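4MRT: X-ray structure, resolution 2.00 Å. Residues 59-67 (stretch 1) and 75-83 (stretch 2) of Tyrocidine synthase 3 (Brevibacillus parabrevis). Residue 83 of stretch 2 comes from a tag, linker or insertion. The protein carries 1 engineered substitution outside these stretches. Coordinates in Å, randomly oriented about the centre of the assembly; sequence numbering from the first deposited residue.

Stretch 1 (59-67) QVELPLKVL
Stretch 2, residues 75-83: ALAQYVATR

Two segments of one chain meet here through apolar packing, with no direct hydrogen bond between them and 448 Å² buried in all. Stretch 1 starts extended: Gln-59 leaves the preceding helix with positive phi (51/30), Val-60 to Leu-62 run at phi -81 to -111 and psi 101 to 132, and Pro-63 (-62/141) is the N-cap of a helix covering Leu-64 to Leu-67. Pro-63 O takes a weak backbone hydrogen bond from Val-66 N at 3.1 Å. Stretch 2 is helical from Ala-75 to Ala-81, held by i to i+4 bonds such as Val-80 N to Leu-76 O at 2.9 Å. The register is antiparallel: Leu-67 CA lies 7.0 Å from Leu-76 CA, and Val-60 CA lies 6.6 Å from Val-80 CA.

Ala-75 points its CB toward stretch 1 but stops short of contact. Leu-76 does the first real work. Its CB leaves sideways, yet chi1 of -117°, between wells, and chi2 of 72° (p) bring the end of the side chain nearer, where it meets two leucines. Leu-76 CD1 meets Leu-67 CD1 at 3.7 Å, and Leu-76 CD2 meets Leu-62 CD2 at 3.5 Å. Both partners are t at chi1 and p at chi2. Ala-77 is out of reach, and so is Gln-78 as far as it is modelled, which is to CB.

One helical turn after Leu-76, Tyr-79 points toward stretch 1 with chi1 t (-172°) and chi2 -89°. Val-66, chi1 t, sets CG1 over one ring face, 4.1 Å from the centroid of Tyr-79 and 17° off the normal, a CH-pi contact. Leu-62 CD1 comes within 4.0 Å of Tyr-79 CD1, and Pro-63 CD lies 3.7 Å from Tyr-79 CZ. At the ring edge, Glu-61 O is 3.8 Å from Tyr-79 CE1. A water joins the polar groups beside this apolar cluster: its O donates to Glu-61 O at 2.8 Å and hydrogen-bonds Tyr-79 OH at 2.8 Å, giving the phenol a polar partner without a direct bond across the stretches.

Val-80, chi1 t, has its CB sideways; its closest contact is Val-80 O to Val-60 CG2 at 4.0 Å. Val-60 points its CB toward the helix with chi1 t (177°). Ala-81 faces away, and Thr-82 (-75/80) breaks the helix. Arg-83, a tag residue, points toward stretch 1, with Arg-83 O 3.8 Å from Val-60 CG2 and Arg-83 CD 4.1 Å from Val-60 CG1. Arg-83 NH1 donates to Thr-82 O at 3.1 Å, a bond within its own stretch. The rule is spacing: Leu-76 and Tyr-79, three residues apart, carry most of the helix's share.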

# COMPACT_ATOMS: atom_id res chain seq x y z
N GLN A 59 -11.61 -4.70 23.45
CA GLN A 59 -10.36 -4.55 24.21
C GLN A 59 -9.29 -5.55 23.79
O GLN A 59 -8.46 -5.95 24.61
CB GLN A 59 -10.59 -4.69 25.73
CG GLN A 59 -11.92 -4.16 26.25
CD GLN A 59 -12.28 -2.80 25.69
OE1 GLN A 59 -11.41 -2.00 25.33
NE2 GLN A 59 -13.57 -2.54 25.59
N VAL A 60 -9.31 -5.94 22.51
CA VAL A 60 -8.35 -6.89 21.97
C VAL A 60 -7.41 -6.18 20.99
O VAL A 60 -7.84 -5.44 20.10
CB VAL A 60 -9.04 -8.08 21.26
CG1 VAL A 60 -8.00 -9.02 20.64
CG2 VAL A 60 -9.93 -8.84 22.24
N GLU A 61 -6.13 -6.43 21.17
CA GLU A 61 -5.08 -5.91 20.31
C GLU A 61 -5.02 -6.82 19.09
O GLU A 61 -4.65 -7.98 19.21
CB GLU A 61 -3.74 -5.95 21.04
CG GLU A 61 -2.71 -4.97 20.50
CD GLU A 61 -2.73 -3.65 21.24
OE1 GLU A 61 -1.63 -3.07 21.45
OE2 GLU A 61 -3.82 -3.18 21.63
N LEU A 62 -5.40 -6.29 17.93
CA LEU A 62 -5.31 -7.06 16.69
C LEU A 62 -4.01 -6.69 15.98
O LEU A 62 -3.95 -5.65 15.32
CB LEU A 62 -6.51 -6.75 15.79
CG LEU A 62 -6.58 -7.41 14.41
CD1 LEU A 62 -6.42 -8.91 14.54
CD2 LEU A 62 -7.89 -7.06 13.72
N PRO A 63 -2.97 -7.55 16.09
CA PRO A 63 -1.76 -7.20 15.36
C PRO A 63 -2.05 -7.17 13.87
O PRO A 63 -2.84 -7.97 13.35
CB PRO A 63 -0.79 -8.34 15.74
CG PRO A 63 -1.35 -8.93 17.00
CD PRO A 63 -2.83 -8.84 16.79
N LEU A 64 -1.47 -6.21 13.18
CA LEU A 64 -1.77 -6.04 11.77
C LEU A 64 -1.37 -7.24 10.96
O LEU A 64 -2.07 -7.60 10.01
CB LEU A 64 -1.16 -4.76 11.24
CG LEU A 64 -2.03 -3.51 11.42
CD1 LEU A 64 -3.40 -3.68 10.78
CD2 LEU A 64 -2.19 -3.10 12.87
N LYS A 65 -0.25 -7.86 11.32
CA LYS A 65 0.26 -9.03 10.62
C LYS A 65 -0.76 -10.17 10.63
O LYS A 65 -0.84 -10.93 9.68
CB LYS A 65 1.62 -9.49 11.19
CG LYS A 65 1.54 -10.26 12.51
CD LYS A 65 2.86 -10.25 13.28
CE LYS A 65 4.01 -10.77 12.44
NZ LYS A 65 5.16 -11.23 13.27
N VAL A 66 -1.54 -10.27 11.70
CA VAL A 66 -2.62 -11.25 11.78
C VAL A 66 -3.74 -10.98 10.77
O VAL A 66 -4.21 -11.89 10.09
CB VAL A 66 -3.18 -11.34 13.21
CG1 VAL A 66 -4.48 -12.15 13.24
CG2 VAL A 66 -2.13 -11.94 14.13
N LEU A 67 -4.16 -9.72 10.66
CA LEU A 67 -5.17 -9.36 9.67
C LEU A 67 -4.70 -9.66 8.25
O LEU A 67 -5.44 -10.19 7.42
CB LEU A 67 -5.54 -7.88 9.84
CG LEU A 67 -6.60 -7.27 8.92
CD1 LEU A 67 -7.77 -8.20 8.62
CD2 LEU A 67 -7.10 -5.99 9.56
N ALA A 75 -11.74 -15.95 10.36
CA ALA A 75 -10.45 -16.05 11.04
C ALA A 75 -10.32 -15.00 12.12
O ALA A 75 -9.91 -15.32 13.25
CB ALA A 75 -9.31 -15.95 10.05
N LEU A 76 -10.68 -13.76 11.79
CA LEU A 76 -10.55 -12.66 12.73
C LEU A 76 -11.43 -12.79 13.96
O LEU A 76 -11.01 -12.43 15.05
CB LEU A 76 -10.83 -11.32 12.07
CG LEU A 76 -9.63 -10.38 12.06
CD1 LEU A 76 -8.60 -10.89 11.07
CD2 LEU A 76 -10.07 -8.96 11.73
N ALA A 77 -12.68 -13.22 13.74
CA ALA A 77 -13.61 -13.54 14.82
C ALA A 77 -12.99 -14.58 15.76
O ALA A 77 -13.00 -14.40 16.98
CB ALA A 77 -14.93 -14.06 14.26
N GLN A 78 -12.43 -15.65 15.18
CA GLN A 78 -11.76 -16.70 15.95
C GLN A 78 -10.72 -16.10 16.87
O GLN A 78 -10.80 -16.27 18.07
CB GLN A 78 -11.10 -17.73 15.02
N TYR A 79 -9.77 -15.37 16.28
CA TYR A 79 -8.70 -14.67 17.00
C TYR A 79 -9.25 -13.75 18.09
O TYR A 79 -8.77 -13.76 19.21
CB TYR A 79 -7.87 -13.84 16.01
CG TYR A 79 -6.62 -13.22 16.60
CD1 TYR A 79 -6.65 -11.95 17.18
CD2 TYR A 79 -5.40 -13.91 16.57
CE1 TYR A 79 -5.49 -11.38 17.73
CE2 TYR A 79 -4.25 -13.35 17.11
CZ TYR A 79 -4.29 -12.09 17.68
OH TYR A 79 -3.14 -11.55 18.22
N VAL A 80 -10.24 -12.94 17.75
CA VAL A 80 -10.84 -12.00 18.70
C VAL A 80 -11.55 -12.72 19.85
O VAL A 80 -11.37 -12.36 21.02
CB VAL A 80 -11.82 -11.03 18.00
CG1 VAL A 80 -12.69 -10.30 19.00
CG2 VAL A 80 -11.04 -10.03 17.15
N ALA A 81 -12.36 -13.73 19.51
CA ALA A 81 -13.11 -14.47 20.52
C ALA A 81 -12.15 -15.08 21.54
O ALA A 81 -12.28 -14.83 22.74
CB ALA A 81 -13.96 -15.55 19.88
N THR A 82 -11.17 -15.84 21.05
CA THR A 82 -10.16 -16.43 21.93
C THR A 82 -9.15 -15.37 22.41
O THR A 82 -8.06 -15.27 21.86
CB THR A 82 -9.44 -17.63 21.28
OG1 THR A 82 -8.40 -18.09 22.16
CG2 THR A 82 -8.82 -17.30 19.92
N ARG A 83 -9.55 -14.59 23.41
CA ARG A 83 -8.71 -13.54 24.01
C ARG A 83 -9.51 -12.68 24.98
O ARG A 83 -10.33 -11.85 24.56
CB ARG A 83 -8.07 -12.64 22.94
CG ARG A 83 -6.61 -12.97 22.64
CD ARG A 83 -6.26 -12.73 21.19
NE ARG A 83 -4.90 -13.18 20.88
CZ ARG A 83 -4.57 -14.39 20.42
NH1 ARG A 83 -5.49 -15.33 20.20
NH2 ARG A 83 -3.30 -14.66 20.18
O HOH W 1 -3.28 -9.99 20.53